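Local coordinates for protein Ufm1-specific protease (PDB 5EJJ) that cleaves the peptide bond at the C-terminal glycine of the ubiquitin-like modifier UFM1 as a thiol protease and is required for localising some odorant receptors to olfactory cilia, at residues P490-G495 and N553-Q558; H500-V505 and T514-L519; E371-N376 and E479-F484. All blocks are in the same frame, centred on the assembly; numbering follows the deposited sequence.

Contact 1. Residues P490-G495 and N553-Q558; sequences PVMIGG and NMVLPQ
Met492 and Val555 meet on one face of an antiparallel strand pair, their side chains crossing obliquely. Met492 sends CG anti to its backbone N (chi1 175°) and then bends at chi2 (-93°), so that the chain folds round the CG1 methyl of Val555, with SD 3.5 Å from Val555 CG1. That methyl sits between the backbone N and the carbonyl carbon of its own residue, and Met492 CB reaches it too. Ile493 and Met554 occupy the other face and lie side by side, pointing the same way. With CG1 anti to the backbone N and chi2 near +75°, Ile493 brings CD1 to 3.4 Å from Met554 CG; SD and CE of Met554 pack against the same methyl as its chain turns at chi3. Val491 adds to this apolar patch by laying CG1 3.8 Å from Leu556 CD1.

The backbones fix this register. Met492 and Val555 form a hydrogen-bonded pair, in which Val555 N donates to Met492 O at 2.9 Å, nearly along the C=O axis, and Met492 N returns a bond to Val555 O at 3.2 Å. Gly494 and Asn553 form a second such pair, and Ile493 and Met554 are the non-hydrogen-bonded pair between them.

Helix 447-457 packs over Met492 and Val555 through Ile450, while helix 477-484 lies over Met554 and Val491. Such a helix-flanked antiparallel sheet belongs to the papain-like fold of clan CA peptidases, and the side chain of Met492 comes within about 7 Å of that of Cys396, the inferred nucleophile.

Contact 2. Residues H500-V505 and T514-L519; sequences HTILGV and TKFLVL
This is the antiparallel pairing of a beta hairpin, buried within the sheet of the peptidase domain and running directly up to the active site. Near the end of strand 514-519, Thr501 and Leu519 make a hydrogen-bonded pair: Leu519 N donates to Thr501 O at 3.0 Å, and Thr501 N to Leu519 O at 3.2 Å. Ile502 and Val518 follow as a regular non-hydrogen-bonded pair; beyond them Leu503 and Gly504 both lie opposite Leu517. Leu503 N donates to Leu517 O at 2.8 Å, whereas Leu517 N reaches Gly504 O at 2.7 Å from above the carbonyl plane. The helix-like backbone of Leu503 (psi -22°) next to an extended Gly504 fits a classic beta bulge.

The extra residue brings Leu503 alongside the leucines of the opposite strand. Its CB lies 3.8 Å from Leu517 CG, and the Leu503 and Leu519 side chains cross obliquely, Leu503 CD1 lying 3.7 Å from Leu519 CB; both partners hold CG anti to the backbone N. Val505 and Phe516 point the same way on the other face, with Val505 CG1 3.9 Å from Phe516 CD1. The Phe516 ring also meets Trp546 edge-to-face. Thr501 turns OG1 beside its backbone N, where it hydrogen-bonds Ser400 OG.

At the active-site end, Val518 CG1 touches His500, lying 3.9 Å from His500 CD2. The His500 ring meets that of His522 with the planes at about 75°. The hairpin thus delivers Asp520 and His522, the probable active-site Asp and His of a papain-like cysteine protease.

Contact 3. Residues E371-N376 and E479-F484; sequences EITTVN and ELARHF
The side chain of Phe484 lies against the backbone of Thr373, Thr374 and Val375, overlapping peptide groups more than side chains. CG stands anti to the carbonyl carbon, beside the backbone N (chi1 -74°), and this directs the ring off the end of helix 477-484 and along the neighbouring chain. Phe484 CB is 3.4 Å from Thr374 O, and the ring continues obliquely until CD1 lies 4.0 Å from Val375 CA. CD2, on the other side of the ring, approaches the carbonyl oxygen of Thr373.

Thr373 supplies the main side chain from the strand. Its CG2 methyl, anti to the backbone N, rests against the last turn of the helix, 3.5 Å from Phe484 CB and 3.6 Å from Ala481 O, the Thr373 side chain crossing Phe484 obliquely. OG1 is turned beside the backbone N, and it comes no nearer than 4.4 Å to the small Ala481 CB. The contact is therefore van der Waals packing, with the weakly bonded strand 371-374 and the helix segment inclined at 54°, their axes 7.5 Å apart at closest approach.

Further backbone bonds hold the segment 371-376 in place: Thr373 pairs with Val505, and Asn376 with Gly488. On the same helix Leu480 touches Val505 and Met554, and His483 touches Val491 and Leu556, so helix 477-484 packs across the sheet from strand 371-374, over strands 499-507 and 491-494, to strand 552-557.

How the contacts relate
The three contacts lie close together in the peptidase domain and share one branched antiparallel sheet, in which strand 499-507 pairs with 371-374, 491-494 and 514-519, and 491-494 in turn with 552-557. Centres of contacts 1 and 2 are about 11 Å apart, joined by backbone bonds. Contact 3, about 10 Å from contact 2 and 13 Å from contact 1, places helix 477-484 on one sheet face; Phe484 reaches the backbone of Ile502 and Leu503. Along the chain contact 3 closes first, and contact 2 is nested inside contact 1. Segments distant in sequence thereby build one sheet-and-helix framework, of which contacts 1 and 2 come near the inferred active-site residues, while contact 3 lies away from them.

Contact 1. Residues P490-G495 and N553-Q558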
loop_
_atom_site.group_PDB
_atom_site.type_symbol
_atom_site.label_atom_id
_atom_site.label_comp_id
_atom_site.label_asym_id
_atom_site.label_seq_id
_atom_site.Cartn_x
_atom_site.Cartn_y
_atom_site.Cartn_z
ATOM N N PRO A 490 4.181 -3.295 16.004
ATOM C CA PRO A 490 4.908 -2.394 16.900
ATOM C C PRO A 490 4.891 -2.997 18.302
ATOM O O PRO A 490 3.963 -3.734 18.663
ATOM C CB PRO A 490 4.094 -1.093 16.858
ATOM C CG PRO A 490 3.104 -1.263 15.737
ATOM C CD PRO A 490 2.883 -2.739 15.598
ATOM N N VAL A 491 5.932 -2.711 19.073
ATOM C CA VAL A 491 6.098 -3.312 20.389
ATOM C C VAL A 491 5.884 -2.265 21.466
ATOM O O VAL A 491 6.474 -1.176 21.414
ATOM C CB VAL A 491 7.500 -3.939 20.526
ATOM C CG1 VAL A 491 7.844 -4.207 21.971
ATOM C CG2 VAL A 491 7.569 -5.217 19.708
ATOM N N MET A 492 5.014 -2.580 22.423
ATOM C CA MET A 492 4.884 -1.719 23.582
ATOM C C MET A 492 5.854 -2.163 24.666
ATOM O O MET A 492 5.820 -3.313 25.141
ATOM C CB MET A 492 3.460 -1.677 24.116
ATOM C CG MET A 492 3.332 -0.875 25.422
ATOM S SD MET A 492 3.473 -1.819 26.982
ATOM C CE MET A 492 3.228 -0.479 28.144
ATOM N N ILE A 493 6.735 -1.230 25.023
ATOM C CA ILE A 493 7.730 -1.439 26.064
ATOM C C ILE A 493 7.203 -0.794 27.345
ATOM O O ILE A 493 6.921 0.416 27.394
ATOM C CB ILE A 493 9.137 -0.896 25.634
ATOM C CG1 ILE A 493 10.182 -1.084 26.730
ATOM C CG2 ILE A 493 9.076 0.563 25.246
ATOM C CD1 ILE A 493 10.650 -2.472 26.883
ATOM N N GLY A 494 7.016 -1.637 28.361
ATOM C CA GLY A 494 6.531 -1.210 29.662
ATOM C C GLY A 494 7.680 -0.723 30.513
ATOM O O GLY A 494 8.300 -1.496 31.253
ATOM N N GLY A 495 7.967 0.573 30.388
ATOM C CA GLY A 495 9.017 1.221 31.154
ATOM C C GLY A 495 8.593 1.245 32.591
ATOM O O GLY A 495 7.522 0.727 32.912
ATOM N N ASN A 553 8.752 -4.444 31.161
ATOM C CA ASN A 553 7.889 -5.425 30.490
ATOM C C ASN A 553 7.621 -5.075 29.003
ATOM O O ASN A 553 7.602 -3.902 28.615
ATOM C CB ASN A 553 6.589 -5.665 31.283
ATOM C CG ASN A 553 6.732 -6.771 32.349
ATOM O OD1 ASN A 553 7.802 -7.362 32.497
ATOM N ND2 ASN A 553 5.655 -7.042 33.091
ATOM N N MET A 554 7.455 -6.099 28.169
ATOM C CA MET A 554 7.297 -5.913 26.724
ATOM C C MET A 554 6.136 -6.753 26.179
ATOM O O MET A 554 6.082 -7.984 26.377
ATOM C CB MET A 554 8.595 -6.289 26.000
ATOM C CG MET A 554 9.277 -5.141 25.276
ATOM S SD MET A 554 11.037 -5.435 24.908
ATOM C CE MET A 554 11.668 -5.826 26.537
ATOM N N VAL A 555 5.198 -6.092 25.503
ATOM C CA VAL A 555 4.093 -6.811 24.867
ATOM C C VAL A 555 4.266 -6.817 23.345
ATOM O O VAL A 555 4.567 -5.784 22.731
ATOM C CB VAL A 555 2.690 -6.307 25.327
ATOM C CG1 VAL A 555 2.650 -4.802 25.419
ATOM C CG2 VAL A 555 1.598 -6.813 24.400
ATOM N N LEU A 556 4.098 -8.012 22.778
ATOM C CA LEU A 556 4.470 -8.349 21.412
ATOM C C LEU A 556 3.273 -8.922 20.672
ATOM O O LEU A 556 3.087 -10.149 20.654
ATOM C CB LEU A 556 5.563 -9.412 21.436
ATOM C CG LEU A 556 7.011 -8.937 21.373
ATOM C CD1 LEU A 556 7.303 -7.915 22.430
ATOM C CD2 LEU A 556 7.952 -10.111 21.502
ATOM N N PRO A 557 2.461 -8.047 20.049
ATOM C CA PRO A 557 1.195 -8.470 19.437
ATOM C C PRO A 557 1.368 -9.493 18.324
ATOM O O PRO A 557 2.267 -9.362 17.487
ATOM C CB PRO A 557 0.622 -7.159 18.908
ATOM C CG PRO A 557 1.240 -6.094 19.791
ATOM C CD PRO A 557 2.630 -6.585 20.002
ATOM N N GLN A 558 0.533 -10.522 18.333
ATOM C CA GLN A 558 0.607 -11.558 17.305
ATOM C C GLN A 558 -0.582 -11.422 16.366
ATOM O O GLN A 558 -1.735 -11.399 16.801
ATOM C CB GLN A 558 0.604 -12.968 17.917
ATOM C CG GLN A 558 1.527 -13.175 19.115
ATOM C CD GLN A 558 2.995 -13.267 18.731
ATOM O OE1 GLN A 558 3.456 -14.293 18.223
ATOM N NE2 GLN A 558 3.737 -12.195 18.983
#

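Contact 2. Residues H500-V505 and T514-L519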
loop_
_atom_site.group_PDB
_atom_site.type_symbol
_atom_site.label_atom_id
_atom_site.label_comp_id
_atom_site.label_asym_id
_atom_site.label_seq_id
_atom_site.Cartn_x
_atom_site.Cartn_y
_atom_site.Cartn_z
ATOM N N HIS A 500 6.546 3.324 26.142
ATOM C CA HIS A 500 6.980 3.692 24.791
ATOM C C HIS A 500 6.608 2.600 23.769
ATOM O O HIS A 500 6.313 1.452 24.136
ATOM C CB HIS A 500 8.496 3.935 24.745
ATOM C CG HIS A 500 8.962 5.106 25.562
ATOM N ND1 HIS A 500 8.105 5.943 26.231
ATOM C CD2 HIS A 500 10.212 5.576 25.796
ATOM C CE1 HIS A 500 8.802 6.883 26.855
ATOM N NE2 HIS A 500 10.079 6.684 26.601
ATOM N N THR A 501 6.615 2.959 22.486
ATOM C CA THR A 501 6.453 1.963 21.433
ATOM C C THR A 501 7.784 1.742 20.717
ATOM O O THR A 501 8.478 2.702 20.379
ATOM C CB THR A 501 5.386 2.370 20.413
ATOM O OG1 THR A 501 4.342 3.107 21.065
ATOM C CG2 THR A 501 4.798 1.132 19.765
ATOM N N ILE A 502 8.153 0.478 20.511
ATOM C CA ILE A 502 9.382 0.154 19.788
ATOM C C ILE A 502 9.098 -0.297 18.347
ATOM O O ILE A 502 8.421 -1.301 18.109
ATOM C CB ILE A 502 10.225 -0.911 20.522
ATOM C CG1 ILE A 502 10.778 -0.345 21.829
ATOM C CG2 ILE A 502 11.381 -1.388 19.648
ATOM C CD1 ILE A 502 11.584 -1.356 22.640
ATOM N N LEU A 503 9.626 0.461 17.392
ATOM C CA LEU A 503 9.382 0.224 15.975
ATOM C C LEU A 503 10.473 -0.596 15.297
ATOM O O LEU A 503 10.243 -1.200 14.253
ATOM C CB LEU A 503 9.211 1.557 15.253
ATOM C CG LEU A 503 7.990 2.317 15.757
ATOM C CD1 LEU A 503 7.893 3.663 15.088
ATOM C CD2 LEU A 503 6.749 1.496 15.512
ATOM N N GLY A 504 11.662 -0.619 15.881
ATOM C CA GLY A 504 12.745 -1.379 15.294
ATOM C C GLY A 504 14.028 -1.349 16.091
ATOM O O GLY A 504 14.169 -0.605 17.063
ATOM N N VAL A 505 14.973 -2.175 15.664
ATOM C CA VAL A 505 16.268 -2.267 16.309
ATOM C C VAL A 505 17.426 -1.982 15.312
ATOM O O VAL A 505 17.231 -2.012 14.097
ATOM C CB VAL A 505 16.408 -3.631 17.012
ATOM C CG1 VAL A 505 15.497 -3.677 18.213
ATOM C CG2 VAL A 505 16.047 -4.753 16.073
ATOM N N THR A 514 24.009 -1.736 20.178
ATOM C CA THR A 514 22.582 -1.882 19.890
ATOM C C THR A 514 21.821 -0.565 20.027
ATOM O O THR A 514 21.969 0.143 21.021
ATOM C CB THR A 514 21.930 -2.921 20.827
ATOM O OG1 THR A 514 22.298 -2.632 22.183
ATOM C CG2 THR A 514 22.381 -4.339 20.470
ATOM N N LYS A 515 21.009 -0.240 19.025
ATOM C CA LYS A 515 20.136 0.930 19.103
ATOM C C LYS A 515 18.654 0.546 18.944
ATOM O O LYS A 515 18.332 -0.551 18.483
ATOM C CB LYS A 515 20.545 2.006 18.088
ATOM C CG LYS A 515 21.997 2.454 18.207
ATOM C CD LYS A 515 22.232 3.813 17.545
ATOM C CE LYS A 515 21.410 4.915 18.224
ATOM N NZ LYS A 515 21.761 6.300 17.759
ATOM N N PHE A 516 17.757 1.451 19.336
ATOM C CA PHE A 516 16.323 1.164 19.362
ATOM C C PHE A 516 15.506 2.282 18.724
ATOM O O PHE A 516 15.686 3.459 19.059
ATOM C CB PHE A 516 15.852 0.967 20.802
ATOM C CG PHE A 516 16.381 -0.275 21.455
ATOM C CD1 PHE A 516 15.670 -1.462 21.398
ATOM C CD2 PHE A 516 17.578 -0.255 22.138
ATOM C CE1 PHE A 516 16.149 -2.610 22.004
ATOM C CE2 PHE A 516 18.060 -1.397 22.746
ATOM C CZ PHE A 516 17.346 -2.577 22.674
ATOM N N LEU A 517 14.601 1.915 17.814
ATOM C CA LEU A 517 13.725 2.896 17.167
ATOM C C LEU A 517 12.474 3.154 18.007
ATOM O O LEU A 517 11.596 2.300 18.125
ATOM C CB LEU A 517 13.360 2.474 15.739
ATOM C CG LEU A 517 12.471 3.453 14.956
ATOM C CD1 LEU A 517 12.934 4.897 15.081
ATOM C CD2 LEU A 517 12.411 3.055 13.499
ATOM N N VAL A 518 12.404 4.347 18.590
ATOM C CA VAL A 518 11.379 4.643 19.579
ATOM C C VAL A 518 10.411 5.732 19.156
ATOM O O VAL A 518 10.808 6.848 18.805
ATOM C CB VAL A 518 11.995 5.041 20.930
ATOM C CG1 VAL A 518 10.892 5.241 21.959
ATOM C CG2 VAL A 518 12.995 3.988 21.388
ATOM N N LEU A 519 9.134 5.380 19.201
ATOM C CA LEU A 519 8.055 6.323 19.002
ATOM C C LEU A 519 7.481 6.655 20.385
ATOM O O LEU A 519 6.914 5.788 21.068
ATOM C CB LEU A 519 7.002 5.727 18.064
ATOM C CG LEU A 519 5.867 6.632 17.583
ATOM C CD1 LEU A 519 6.381 7.765 16.716
ATOM C CD2 LEU A 519 4.823 5.821 16.845
#

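Contact 3. Residues E371-N376 and E479-F484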
loop_
_atom_site.group_PDB
_atom_site.type_symbol
_atom_site.label_atom_id
_atom_site.label_comp_id
_atom_site.label_asym_id
_atom_site.label_seq_id
_atom_site.Cartn_x
_atom_site.Cartn_y
_atom_site.Cartn_z
ATOM N N GLU A 371 22.864 -4.029 11.599
ATOM C CA GLU A 371 21.721 -4.675 10.942
ATOM C C GLU A 371 20.358 -4.179 11.453
ATOM O O GLU A 371 20.030 -4.332 12.631
ATOM C CB GLU A 371 21.815 -6.203 11.117
ATOM C CG GLU A 371 20.640 -6.993 10.558
ATOM C CD GLU A 371 20.691 -7.138 9.043
ATOM O OE1 GLU A 371 19.950 -7.991 8.507
ATOM O OE2 GLU A 371 21.469 -6.406 8.386
ATOM N N ILE A 372 19.558 -3.606 10.560
ATOM C CA ILE A 372 18.255 -3.081 10.949
ATOM C C ILE A 372 17.082 -4.013 10.637
ATOM O O ILE A 372 16.875 -4.426 9.494
ATOM C CB ILE A 372 17.983 -1.713 10.311
ATOM C CG1 ILE A 372 18.894 -0.655 10.923
ATOM C CG2 ILE A 372 16.528 -1.318 10.485
ATOM C CD1 ILE A 372 18.525 0.752 10.498
ATOM N N THR A 373 16.327 -4.353 11.675
ATOM C CA THR A 373 15.033 -4.991 11.495
ATOM C C THR A 373 13.973 -4.025 12.010
ATOM O O THR A 373 14.073 -3.473 13.103
ATOM C CB THR A 373 14.942 -6.372 12.177
ATOM O OG1 THR A 373 16.043 -7.188 11.755
ATOM C CG2 THR A 373 13.657 -7.071 11.790
ATOM N N THR A 374 12.966 -3.796 11.186
ATOM C CA THR A 374 12.020 -2.740 11.447
ATOM C C THR A 374 10.625 -3.339 11.492
ATOM O O THR A 374 10.445 -4.530 11.247
ATOM C CB THR A 374 12.103 -1.672 10.347
ATOM O OG1 THR A 374 11.256 -0.567 10.672
ATOM C CG2 THR A 374 11.666 -2.254 9.003
ATOM N N VAL A 375 9.646 -2.505 11.819
ATOM C CA VAL A 375 8.254 -2.922 11.860
ATOM C C VAL A 375 7.797 -3.267 10.447
ATOM O O VAL A 375 8.277 -2.696 9.474
ATOM C CB VAL A 375 7.362 -1.815 12.474
ATOM C CG1 VAL A 375 7.187 -0.662 11.507
ATOM C CG2 VAL A 375 6.015 -2.371 12.887
ATOM N N ASN A 376 6.864 -4.205 10.344
ATOM C CA ASN A 376 6.510 -4.816 9.065
ATOM C C ASN A 376 5.588 -4.035 8.134
ATOM O O ASN A 376 5.931 -3.830 6.974
ATOM C CB ASN A 376 5.920 -6.196 9.294
ATOM C CG ASN A 376 5.881 -7.009 8.039
ATOM O OD1 ASN A 376 4.895 -7.700 7.763
ATOM N ND2 ASN A 376 6.951 -6.923 7.248
ATOM N N GLU A 479 15.741 -11.896 20.205
ATOM C CA GLU A 479 14.337 -12.308 20.076
ATOM C C GLU A 479 13.377 -11.139 19.782
ATOM O O GLU A 479 12.235 -11.350 19.350
ATOM C CB GLU A 479 13.894 -13.054 21.337
ATOM C CG GLU A 479 14.357 -12.391 22.632
ATOM C CD GLU A 479 14.442 -13.359 23.811
ATOM O OE1 GLU A 479 13.426 -14.039 24.107
ATOM O OE2 GLU A 479 15.530 -13.438 24.440
ATOM N N LEU A 480 13.854 -9.916 20.024
ATOM C CA LEU A 480 13.133 -8.694 19.661
ATOM C C LEU A 480 13.276 -8.373 18.162
ATOM O O LEU A 480 12.332 -7.883 17.527
ATOM C CB LEU A 480 13.611 -7.511 20.512
ATOM C CG LEU A 480 12.719 -6.263 20.505
ATOM C CD1 LEU A 480 11.370 -6.555 21.153
ATOM C CD2 LEU A 480 13.386 -5.069 21.176
ATOM N N ALA A 481 14.460 -8.640 17.607
ATOM C CA ALA A 481 14.675 -8.574 16.158
ATOM C C ALA A 481 13.869 -9.676 15.473
ATOM O O ALA A 481 13.186 -9.441 14.480
ATOM C CB ALA A 481 16.148 -8.721 15.827
ATOM N N ARG A 482 13.955 -10.879 16.029
ATOM C CA ARG A 482 13.198 -12.019 15.543
ATOM C C ARG A 482 11.709 -11.699 15.470
ATOM O O ARG A 482 11.012 -12.182 14.578
ATOM C CB ARG A 482 13.419 -13.216 16.464
ATOM C CG ARG A 482 12.664 -14.456 16.046
ATOM C CD ARG A 482 13.583 -15.437 15.350
ATOM N NE ARG A 482 12.839 -16.378 14.516
ATOM C CZ ARG A 482 12.723 -16.277 13.194
ATOM N NH1 ARG A 482 13.310 -15.275 12.540
ATOM N NH2 ARG A 482 12.021 -17.183 12.525
ATOM N N HIS A 483 11.222 -10.894 16.413
ATOM C CA HIS A 483 9.814 -10.498 16.415
ATOM C C HIS A 483 9.500 -9.705 15.171
ATOM O O HIS A 483 8.669 -10.119 14.357
ATOM C CB HIS A 483 9.455 -9.652 17.644
ATOM C CG HIS A 483 8.124 -8.965 17.536
ATOM N ND1 HIS A 483 6.923 -9.648 17.567
ATOM C CD2 HIS A 483 7.807 -7.655 17.386
ATOM C CE1 HIS A 483 5.928 -8.788 17.439
ATOM N NE2 HIS A 483 6.437 -7.572 17.331
ATOM N N PHE A 484 10.172 -8.564 15.038
ATOM C CA PHE A 484 9.980 -7.665 13.900
ATOM C C PHE A 484 10.098 -8.336 12.518
ATOM O O PHE A 484 9.421 -7.937 11.578
ATOM C CB PHE A 484 10.957 -6.503 13.991
ATOM C CG PHE A 484 10.602 -5.490 15.030
ATOM C CD1 PHE A 484 9.332 -4.963 15.098
ATOM C CD2 PHE A 484 11.552 -5.044 15.930
ATOM C CE1 PHE A 484 9.014 -4.011 16.054
ATOM C CE2 PHE A 484 11.242 -4.094 16.881
ATOM C CZ PHE A 484 9.978 -3.579 16.943
#